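Local coordinates for Non-structural protein 9 (Avian infectious bronchitis virus, PDB 5C94) that probably binds RNA as a homodimer within the coronavirus replication machinery, at residues L9-V14 against R98-M104; C19-Q25 against N54-F60; V30-Y35 against A47-N52; S43-A47 against Y92-T97. All coordinates share one frame; numbering follows the deposited sequence. Where two conformers were deposited one is given.

Interaction 1: residues L9-V14 against R98-M104; sequences LMPHGV and RSIVRGM
Pro11 and Val14, with the backbone oxygen of Leu9, pack against the first turns of helix 99-109: the loop leading into strand 12-22, and the strand's first residues, lie on the helix in a contact apolar in the middle and polar at one end, beside the second subunit. The polar end belongs to Arg98, the N-cap residue of the helix. Its NH2 donates to Leu9 O over 2.7 Å in an almost straight bond (174°). The oxygen lies in the guanidinium plane, while the donor stands 30° out of the carbonyl plane. A bend at chi3 (-75°) folds the guanidinium back beside the helix, where Ile100 CG2 lies over one face, 3.7 Å above the plane and shifted toward the rim, and NH1 bonds to a glycerol, probably left from crystallisation. Next comes the Pro11 ring, which points at the helix: its CD sits 4.2 Å from Ile100 CD1 and its CB 4.4 Å from Val101 CG2. Met104 crosses the same ring at a slant and rests its sulfur against Pro11 CB and CG, but two conformers were deposited for it and the very short approach is doubtful. In one of them Met104 CE reaches Val14 CG2 at 3.6 Å. Thr37 and Ile39 of strand 30-39 also cover Pro11, and Met104 packs on Leu106 of the second subunit, consistent with the helix-mediated dimer known for coronavirus nsp9. Chemically, one charged hydrogen bond ties a segment with a poorly ordered Leu9 to the start of the helix, and van der Waals packing of proline, isoleucine, valine and methionine does the rest.

Interaction 2: residues C19-Q25 against N54-F60; sequences CVAGVDQ and NLKVASF
Val57 is the main bump, and it fits the bend of the chain at Asp24 and Gln25, CG2 lying 3.7 Å from Gln25 N and CG1 4.0 Å from Gln25 CB. With chi1 at 174°, CG1 stands anti to the backbone N and CG2 beside it, which turns one branch to Gln25 CB and the other to Gln25 N. Leu55 CD2 lies against the Gly22 backbone, 3.8 Å from Gly22 N, on the face of the sheet that carries Ala21, while the other branch, CD1, meets Ala21 CB at 3.8 Å. Ala21 and Ala58 form a non-hydrogen-bonded pair with CA atoms 4.1 Å apart, a closeness consistent with two small side chains. On the other face of the sheet Val20 CG2 rests on Ser59 CB at 3.7 Å; the Ser59 hydroxyl turns away to Gln67 and Ile68 O in the next strand. Farther out, Lys56 folds its CB and CG over Val23 O before its amino end departs.

The backbones run antiparallel at 155°. Val20 and Ser59 exchange a pair of bonds, and Gly22 N donates to Val57 O. Gly22 O is gripped twice, by Lys56 N at 2.8 Å in a nearly linear bond (178°) and by Val57 N at 3.2 Å. Strand 30-39 continues the sheet beyond strand 12-22, and strand 67-71 beyond strand 57-61. Two residues, Lys56 and Val57, thus stand opposite the single Gly22: a classic beta bulge, here at the start of a strand in the antiparallel, barrel-like fold of coronavirus nsp9.

Interaction 3: residues V30-Y35 against A47-N52; sequences VESKCY and AITSSN
The Tyr35 ring has Thr49 at its rim: OG1 lies in the ring plane, 3.7 Å from CE1, and CG2 touches the same carbon obliquely, at 3.7 Å. Ala47 O also sits near the plane, at the ring edge. Beyond the two strands the ring packs on Val105 and Ile109 of helix 99-109. The other flat group, the Asn52 amide, brings ND2 towards Val30 CG2, the two side chains crossing at about a right angle, while OD1 accepts from Asn54 N.

On the Tyr35 side Lys33 runs beside Thr49, pointing the same way, with its CB 3.5 Å from OG1. On the opposite side of the sheet Cys34 CB meets Ile48 CG2 at 3.8 Å, and Ile48 CD1 rests on Ser32 CB; Ile48 swings CG1 between its backbone N and carbonyl carbon (chi1 75°) to send CD1 there. Thr49 N bonds Lys33 O and Tyr35 N bonds Ala47 O, each at 2.7 Å, whereas the return bond from Ala47 N is weak.

Past Ser50 the strands part. A water donates to Glu31 O and lies doubtfully close to Ser50 OG, which accepts from Asn52 N in an ST turn. Backbone bonds therefore hold the closed part of this hairpin, and water with a serine hydroxyl spans its splayed end.

Interaction 4: residues S43-A47 against Y92-T97; sequences SVVAA and YFIKNT
Ile94 holds CG1 anti to its carbonyl carbon (chi1 -79°) and then extends through chi2 (164°), which drives CD1 onto Val45. Val45 keeps CG1 anti to its backbone N, where it meets Ile94 CD1 at 3.4 Å, a tight fit. The two side chains cross at a slant, in a pocket that also takes in Cys34 and Val70.

Ala46 O is the polar hub. Ile94 N donates to it over 3.0 Å, in a bond of 165° at the hydrogen, but from well above the carbonyl plane. Phe93 turns its ring edge to the same oxygen, CD1 being 3.5 Å away in the ring plane, and Phe93 CA adds a CH...O contact. Ala47 CB approaches the ring obliquely, 3.7 Å from Phe93 CD1. Next to it Ala46 CB lies near Thr97 CG2 and packs on Val101 and Val105 of helix 99-109.

Thr97 doubles the closure of its own turn: OG1 at 2.8 Å and N at 3.1 Å both donate to Ile94 O, from the same face of its plane. Ile94 to Thr97 form a type II beta turn at the exit of strand 85-93, set against a classic beta bulge, Ala46 and Ala47 opposite Tyr35, before the chain enters the C-terminal helix of nsp9.

In the fold
Interactions 3 and 4 are the buried pair: they share Ala47 and strand 42-50, one binding it to strand 30-39 and the other to strand 85-93. Interaction 2 lies farther out, only partly buried, and reaches the same sheet through strands 12-22 and 57-61; backbone bonds from Cys19 and Ala21 link it to interaction 3, and the Tyr92 hydroxyl joins it to interaction 4. Interaction 1 brings the helix against the beginning of strand 12-22, next to the partner subunit. There side-chain packing and one arginine bond do the work, whereas backbone hydrogen bonds dominate in 2 and 3; interaction 4 has one across its segments, with apolar packing and CH...O contacts besides. Val101 on Ala46 connects interactions 1 and 4.

Interaction 1: residues L9-V14 against R98-M104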
# COMPACT_ATOMS: atom_id res chain seq x y z
N LEU A 9 -12.82 -5.15 -4.50
CA LEU A 9 -12.97 -5.38 -3.06
C LEU A 9 -11.88 -4.64 -2.29
O LEU A 9 -10.69 -4.94 -2.44
CB LEU A 9 -12.95 -6.87 -2.73
CG LEU A 9 -13.88 -7.29 -1.61
CD1 LEU A 9 -15.24 -6.61 -1.75
CD2 LEU A 9 -14.03 -8.81 -1.64
N MET A 10 -12.27 -3.66 -1.47
CA MET A 10 -11.27 -2.83 -0.82
C MET A 10 -10.83 -3.38 0.54
O MET A 10 -11.66 -3.67 1.41
CB MET A 10 -11.74 -1.38 -0.63
CG MET A 10 -10.62 -0.51 -0.06
SD MET A 10 -10.75 1.27 -0.30
CE MET A 10 -11.32 1.74 1.34
N PRO A 11 -9.52 -3.52 0.69
CA PRO A 11 -8.86 -3.99 1.91
C PRO A 11 -8.74 -2.88 2.97
O PRO A 11 -8.59 -1.70 2.63
CB PRO A 11 -7.48 -4.44 1.41
CG PRO A 11 -7.28 -3.71 0.11
CD PRO A 11 -8.61 -3.42 -0.46
N HIS A 12 -8.84 -3.26 4.24
CA HIS A 12 -8.87 -2.28 5.31
C HIS A 12 -7.79 -2.52 6.36
O HIS A 12 -7.75 -3.58 7.01
CB HIS A 12 -10.24 -2.29 5.98
CG HIS A 12 -11.37 -2.02 5.03
ND1 HIS A 12 -11.43 -0.87 4.27
CD2 HIS A 12 -12.47 -2.74 4.72
CE1 HIS A 12 -12.52 -0.91 3.52
NE2 HIS A 12 -13.16 -2.03 3.78
N GLY A 13 -6.93 -1.53 6.51
CA GLY A 13 -5.94 -1.53 7.57
C GLY A 13 -4.80 -2.47 7.30
O GLY A 13 -4.89 -3.33 6.43
N VAL A 14 -3.71 -2.29 8.03
CA VAL A 14 -2.61 -3.24 7.99
C VAL A 14 -2.26 -3.53 9.44
O VAL A 14 -1.97 -2.62 10.20
CB VAL A 14 -1.36 -2.70 7.26
CG1 VAL A 14 -0.19 -3.66 7.42
CG2 VAL A 14 -1.66 -2.43 5.78
N ARG A 98 -3.05 -10.57 -3.79
CA ARG A 98 -3.53 -9.55 -4.72
C ARG A 98 -2.56 -8.35 -4.75
O ARG A 98 -1.94 -8.01 -3.73
CB ARG A 98 -4.92 -9.07 -4.32
CG ARG A 98 -6.02 -10.10 -4.55
CD ARG A 98 -7.35 -9.39 -4.84
NE ARG A 98 -7.98 -8.81 -3.66
CZ ARG A 98 -8.64 -7.65 -3.63
NH1 ARG A 98 -8.74 -6.90 -4.72
NH2 ARG A 98 -9.18 -7.23 -2.50
N SER A 99 -2.45 -7.72 -5.92
CA SER A 99 -1.51 -6.61 -6.12
C SER A 99 -1.78 -5.43 -5.18
O SER A 99 -0.85 -4.81 -4.66
CB SER A 99 -1.57 -6.13 -7.57
OG SER A 99 -1.05 -7.11 -8.44
N ILE A 100 -3.06 -5.14 -4.97
CA ILE A 100 -3.43 -4.02 -4.13
C ILE A 100 -3.06 -4.34 -2.68
O ILE A 100 -2.64 -3.46 -1.93
CB ILE A 100 -4.94 -3.68 -4.28
CG1 ILE A 100 -5.27 -2.36 -3.59
CG2 ILE A 100 -5.85 -4.79 -3.77
CD1 ILE A 100 -6.70 -1.88 -3.87
N VAL A 101 -3.15 -5.61 -2.31
CA VAL A 101 -2.82 -6.01 -0.95
C VAL A 101 -1.31 -5.99 -0.75
O VAL A 101 -0.83 -5.59 0.32
CB VAL A 101 -3.41 -7.39 -0.62
CG1 VAL A 101 -2.95 -7.86 0.74
CG2 VAL A 101 -4.94 -7.34 -0.64
N ARG A 102 -0.55 -6.39 -1.78
CA ARG A 102 0.91 -6.25 -1.73
C ARG A 102 1.31 -4.79 -1.52
O ARG A 102 2.20 -4.48 -0.74
CB ARG A 102 1.56 -6.77 -3.01
CG ARG A 102 1.40 -8.26 -3.23
CD ARG A 102 2.04 -8.72 -4.54
NE ARG A 102 1.64 -10.09 -4.84
CZ ARG A 102 2.45 -11.14 -4.74
NH1 ARG A 102 3.71 -10.99 -4.37
NH2 ARG A 102 2.00 -12.35 -5.03
N GLY A 103 0.66 -3.89 -2.26
CA GLY A 103 0.95 -2.48 -2.17
C GLY A 103 0.64 -1.95 -0.78
O GLY A 103 1.40 -1.12 -0.25
N MET A 104 -0.44 -2.43 -0.18
CA MET A 104 -0.82 -1.97 1.14
C MET A 104 0.27 -2.23 2.17
O MET A 104 0.55 -1.37 3.00
CB MET A 104 -2.12 -2.61 1.57
CG MET A 104 -3.31 -2.02 0.86
SD MET A 104 -4.81 -2.49 1.71
CE MET A 104 -4.31 -2.27 3.41

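Interaction 2: residues C19-Q25 against N54-F60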
# COMPACT_ATOMS: atom_id res chain seq x y z
N CYS A 19 4.24 -14.95 13.73
CA CYS A 19 3.94 -16.22 13.11
C CYS A 19 5.23 -16.98 13.04
O CYS A 19 6.25 -16.51 13.55
CB CYS A 19 3.36 -16.05 11.71
SG CYS A 19 4.53 -15.33 10.52
N VAL A 20 5.21 -18.14 12.40
CA VAL A 20 6.41 -18.95 12.23
C VAL A 20 6.61 -19.23 10.75
O VAL A 20 5.66 -19.22 9.98
CB VAL A 20 6.33 -20.28 13.03
CG1 VAL A 20 6.30 -20.00 14.52
CG2 VAL A 20 5.10 -21.07 12.64
N ALA A 21 7.85 -19.47 10.36
CA ALA A 21 8.20 -19.71 8.97
C ALA A 21 9.41 -20.63 8.95
O ALA A 21 10.01 -20.89 9.99
CB ALA A 21 8.50 -18.40 8.25
N GLY A 22 9.76 -21.13 7.77
CA GLY A 22 10.83 -22.10 7.64
C GLY A 22 11.29 -22.26 6.20
O GLY A 22 10.71 -21.65 5.29
N VAL A 23 12.34 -23.05 5.98
CA VAL A 23 12.77 -23.28 4.61
C VAL A 23 11.89 -24.33 3.92
O VAL A 23 11.90 -24.45 2.70
CB VAL A 23 14.26 -23.69 4.56
CG1 VAL A 23 15.09 -22.77 5.43
CG2 VAL A 23 14.42 -25.13 4.99
N ASP A 24 11.11 -25.08 4.69
CA ASP A 24 10.03 -25.90 4.16
C ASP A 24 8.94 -26.08 5.21
O ASP A 24 9.14 -25.74 6.38
CB ASP A 24 10.55 -27.27 3.70
CG ASP A 24 11.23 -28.06 4.81
OD1 ASP A 24 10.59 -28.33 5.85
OD2 ASP A 24 12.41 -28.42 4.62
N GLN A 25 7.80 -26.64 4.81
CA GLN A 25 6.64 -26.73 5.69
C GLN A 25 6.86 -27.61 6.92
O GLN A 25 6.23 -27.41 7.98
CB GLN A 25 5.44 -27.22 4.90
CG GLN A 25 4.41 -27.94 5.73
CD GLN A 25 3.19 -28.29 4.94
OE1 GLN A 25 3.01 -27.83 3.81
NE2 GLN A 25 2.32 -29.10 5.54
N ASN A 54 16.17 -17.19 3.72
CA ASN A 54 15.96 -18.48 3.08
C ASN A 54 14.60 -19.10 3.26
O ASN A 54 14.41 -20.28 2.95
CB ASN A 54 17.00 -19.47 3.58
CG ASN A 54 18.39 -18.96 3.37
OD1 ASN A 54 18.82 -18.76 2.24
ND2 ASN A 54 19.12 -18.75 4.47
N LEU A 55 13.65 -18.32 3.77
CA LEU A 55 12.34 -18.86 4.10
C LEU A 55 11.54 -19.18 2.84
O LEU A 55 11.67 -18.50 1.82
CB LEU A 55 11.58 -17.88 4.98
CG LEU A 55 12.34 -17.47 6.24
CD1 LEU A 55 11.52 -16.46 7.01
CD2 LEU A 55 12.66 -18.69 7.10
N LYS A 56 10.73 -20.22 2.91
CA LYS A 56 9.89 -20.64 1.81
C LYS A 56 8.44 -20.85 2.14
O LYS A 56 7.63 -20.89 1.29
CB LYS A 56 10.33 -21.98 1.25
CG LYS A 56 11.63 -22.05 0.49
CD LYS A 56 11.85 -20.87 -0.40
CE LYS A 56 12.45 -21.25 -1.72
NZ LYS A 56 11.46 -21.19 -2.83
N VAL A 57 8.14 -21.01 3.41
CA VAL A 57 6.79 -21.38 3.86
C VAL A 57 6.48 -20.61 5.15
O VAL A 57 7.36 -20.43 6.00
CB VAL A 57 6.60 -22.92 4.09
CG1 VAL A 57 5.23 -23.25 4.69
CG2 VAL A 57 6.79 -23.71 2.81
N ALA A 58 5.25 -20.14 5.30
CA ALA A 58 4.86 -19.50 6.55
C ALA A 58 3.70 -20.24 7.16
O ALA A 58 2.98 -20.99 6.47
CB ALA A 58 4.50 -18.04 6.33
N SER A 59 3.50 -20.04 8.46
CA SER A 59 2.41 -20.72 9.15
C SER A 59 1.76 -19.86 10.23
O SER A 59 2.42 -19.09 10.94
CB SER A 59 2.91 -22.03 9.77
OG SER A 59 1.81 -22.84 10.12
N PHE A 60 0.45 -20.01 10.34
CA PHE A 60 -0.33 -19.23 11.28
C PHE A 60 -1.75 -19.80 11.41
O PHE A 60 -2.13 -20.74 10.68
CB PHE A 60 -0.38 -17.77 10.85
CG PHE A 60 -0.69 -17.58 9.39
CD1 PHE A 60 -2.00 -17.71 8.93
CD2 PHE A 60 0.32 -17.27 8.49
CE1 PHE A 60 -2.30 -17.55 7.58
CE2 PHE A 60 0.04 -17.10 7.13
CZ PHE A 60 -1.28 -17.24 6.67

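Interaction 3: residues V30-Y35 against A47-N52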
# COMPACT_ATOMS: atom_id res chain seq x y z
N VAL A 30 11.15 -20.70 12.56
CA VAL A 30 11.68 -19.35 12.62
C VAL A 30 10.59 -18.33 12.89
O VAL A 30 9.78 -18.03 12.01
CB VAL A 30 12.41 -18.97 11.32
CG1 VAL A 30 13.01 -17.55 11.42
CG2 VAL A 30 13.47 -19.99 11.01
N GLU A 31 10.58 -17.79 14.11
CA GLU A 31 9.56 -16.81 14.49
C GLU A 31 9.73 -15.60 13.61
O GLU A 31 10.84 -15.12 13.41
CB GLU A 31 9.67 -16.40 15.97
CG GLU A 31 8.48 -15.57 16.47
CD GLU A 31 8.59 -15.22 17.95
OE1 GLU A 31 8.70 -16.16 18.77
OE2 GLU A 31 8.57 -14.02 18.28
N SER A 32 8.62 -15.13 13.05
CA SER A 32 8.64 -14.02 12.13
C SER A 32 7.44 -13.15 12.38
O SER A 32 6.59 -13.47 13.21
CB SER A 32 8.66 -14.51 10.68
OG SER A 32 9.54 -15.61 10.51
N LYS A 33 7.39 -12.05 11.65
CA LYS A 33 6.34 -11.06 11.74
C LYS A 33 5.48 -11.12 10.47
O LYS A 33 6.02 -11.02 9.36
CB LYS A 33 6.96 -9.67 11.91
CG LYS A 33 6.01 -8.57 12.37
CD LYS A 33 6.53 -7.24 11.86
CE LYS A 33 6.49 -6.16 12.92
NZ LYS A 33 7.41 -6.52 14.03
N CYS A 34 4.17 -11.31 10.60
CA CYS A 34 3.33 -11.27 9.41
C CYS A 34 2.44 -10.02 9.34
O CYS A 34 2.08 -9.43 10.35
CB CYS A 34 2.48 -12.55 9.30
SG CYS A 34 0.93 -12.58 10.19
N TYR A 35 2.14 -9.60 8.12
CA TYR A 35 1.31 -8.43 7.88
C TYR A 35 -0.02 -8.92 7.32
O TYR A 35 -0.05 -9.77 6.41
CB TYR A 35 1.99 -7.46 6.90
CG TYR A 35 3.20 -6.77 7.49
CD1 TYR A 35 4.37 -7.47 7.77
CD2 TYR A 35 3.17 -5.41 7.78
CE1 TYR A 35 5.48 -6.84 8.33
CE2 TYR A 35 4.27 -4.76 8.33
CZ TYR A 35 5.42 -5.48 8.61
OH TYR A 35 6.51 -4.84 9.16
N ALA A 47 2.00 -10.88 3.86
CA ALA A 47 3.45 -10.88 3.83
C ALA A 47 4.03 -11.26 5.17
O ALA A 47 3.36 -11.14 6.20
CB ALA A 47 3.96 -9.52 3.41
N ILE A 48 5.27 -11.74 5.17
CA ILE A 48 6.00 -11.88 6.43
C ILE A 48 7.35 -11.18 6.30
O ILE A 48 7.85 -11.00 5.19
CB ILE A 48 6.21 -13.36 6.85
CG1 ILE A 48 7.29 -14.01 6.00
CG2 ILE A 48 4.88 -14.15 6.81
CD1 ILE A 48 8.04 -15.09 6.73
N THR A 49 7.90 -10.72 7.43
CA THR A 49 9.27 -10.21 7.44
C THR A 49 10.17 -11.01 8.37
O THR A 49 9.72 -11.61 9.36
CB THR A 49 9.33 -8.72 7.87
OG1 THR A 49 8.69 -8.54 9.13
CG2 THR A 49 8.67 -7.85 6.81
N SER A 50 11.46 -11.02 8.05
CA SER A 50 12.42 -11.83 8.79
C SER A 50 13.84 -11.39 8.51
O SER A 50 14.12 -10.78 7.48
CB SER A 50 12.24 -13.31 8.43
OG SER A 50 13.16 -14.12 9.15
N SER A 51 14.75 -11.72 9.42
CA SER A 51 16.18 -11.49 9.19
C SER A 51 16.74 -12.59 8.30
O SER A 51 17.77 -12.43 7.66
CB SER A 51 16.93 -11.47 10.51
OG SER A 51 16.41 -12.47 11.38
N ASN A 52 16.05 -13.72 8.31
CA ASN A 52 16.40 -14.89 7.52
C ASN A 52 15.96 -14.75 6.04
O ASN A 52 14.78 -14.55 5.76
CB ASN A 52 15.75 -16.11 8.17
CG ASN A 52 16.24 -17.43 7.60
OD1 ASN A 52 16.40 -17.59 6.38
ND2 ASN A 52 16.42 -18.41 8.48
O HOH W 1 12.79 -13.88 11.61

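Interaction 4: residues S43-A47 against Y92-T97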
# COMPACT_ATOMS: atom_id res chain seq x y z
N SER A 43 -9.67 -11.51 7.97
CA SER A 43 -8.24 -11.28 7.93
C SER A 43 -7.61 -11.97 6.73
O SER A 43 -7.92 -13.13 6.46
CB SER A 43 -7.58 -11.77 9.23
OG SER A 43 -7.75 -10.83 10.27
N VAL A 44 -6.74 -11.26 6.02
CA VAL A 44 -5.98 -11.83 4.91
C VAL A 44 -4.49 -11.58 5.14
O VAL A 44 -4.04 -10.44 5.18
CB VAL A 44 -6.45 -11.24 3.56
CG1 VAL A 44 -5.54 -11.66 2.39
CG2 VAL A 44 -7.92 -11.63 3.30
N VAL A 45 -3.71 -12.65 5.35
CA VAL A 45 -2.28 -12.50 5.54
C VAL A 45 -1.61 -12.26 4.19
O VAL A 45 -1.85 -12.99 3.22
CB VAL A 45 -1.66 -13.74 6.25
CG1 VAL A 45 -0.22 -13.48 6.62
CG2 VAL A 45 -2.41 -14.03 7.53
N ALA A 46 -0.78 -11.22 4.13
CA ALA A 46 -0.21 -10.72 2.88
C ALA A 46 1.30 -10.94 2.74
O ALA A 46 1.82 -11.13 1.63
CB ALA A 46 -0.52 -9.23 2.77
N ALA A 47 2.00 -10.88 3.86
CA ALA A 47 3.45 -10.88 3.83
C ALA A 47 4.03 -11.26 5.17
O ALA A 47 3.36 -11.14 6.20
CB ALA A 47 3.96 -9.52 3.41
N TYR A 92 8.66 -11.10 2.48
CA TYR A 92 8.12 -12.14 1.62
C TYR A 92 6.63 -11.96 1.49
O TYR A 92 5.92 -12.04 2.50
CB TYR A 92 8.37 -13.54 2.18
CG TYR A 92 9.77 -13.94 2.58
CD1 TYR A 92 10.35 -13.47 3.76
CD2 TYR A 92 10.47 -14.85 1.80
CE1 TYR A 92 11.63 -13.87 4.12
CE2 TYR A 92 11.72 -15.26 2.15
CZ TYR A 92 12.30 -14.78 3.30
OH TYR A 92 13.55 -15.24 3.61
N PHE A 93 6.14 -11.77 0.28
CA PHE A 93 4.70 -11.80 0.08
C PHE A 93 4.29 -13.24 -0.04
O PHE A 93 5.06 -14.10 -0.47
CB PHE A 93 4.27 -11.00 -1.14
CG PHE A 93 4.46 -9.53 -1.00
CD1 PHE A 93 3.63 -8.79 -0.16
CD2 PHE A 93 5.49 -8.88 -1.68
CE1 PHE A 93 3.80 -7.42 -0.02
CE2 PHE A 93 5.67 -7.51 -1.55
CZ PHE A 93 4.83 -6.78 -0.72
N ILE A 94 3.06 -13.50 0.34
CA ILE A 94 2.50 -14.81 0.26
C ILE A 94 2.04 -15.11 -1.18
O ILE A 94 1.53 -14.23 -1.87
CB ILE A 94 1.38 -14.91 1.30
CG1 ILE A 94 2.05 -15.13 2.66
CG2 ILE A 94 0.36 -15.98 0.94
CD1 ILE A 94 1.19 -14.87 3.80
N LYS A 95 2.27 -16.34 -1.63
CA LYS A 95 1.95 -16.76 -2.99
C LYS A 95 0.55 -16.32 -3.36
O LYS A 95 -0.40 -16.59 -2.62
CB LYS A 95 2.07 -18.28 -3.13
CG LYS A 95 2.90 -18.76 -4.32
CD LYS A 95 4.38 -18.59 -4.02
CE LYS A 95 5.27 -19.31 -5.03
NZ LYS A 95 6.72 -19.00 -4.80
N ASN A 96 0.45 -15.60 -4.49
CA ASN A 96 -0.83 -15.19 -5.09
C ASN A 96 -1.57 -14.09 -4.36
O ASN A 96 -2.78 -13.94 -4.53
CB ASN A 96 -1.77 -16.39 -5.22
CG ASN A 96 -1.16 -17.52 -6.01
OD1 ASN A 96 -1.24 -18.69 -5.61
ND2 ASN A 96 -0.52 -17.19 -7.13
N THR A 97 -0.85 -13.31 -3.57
CA THR A 97 -1.46 -12.19 -2.90
C THR A 97 -1.88 -11.18 -3.97
O THR A 97 -1.18 -11.01 -4.96
CB THR A 97 -0.49 -11.56 -1.88
OG1 THR A 97 -0.30 -12.47 -0.79
CG2 THR A 97 -1.06 -10.25 -1.32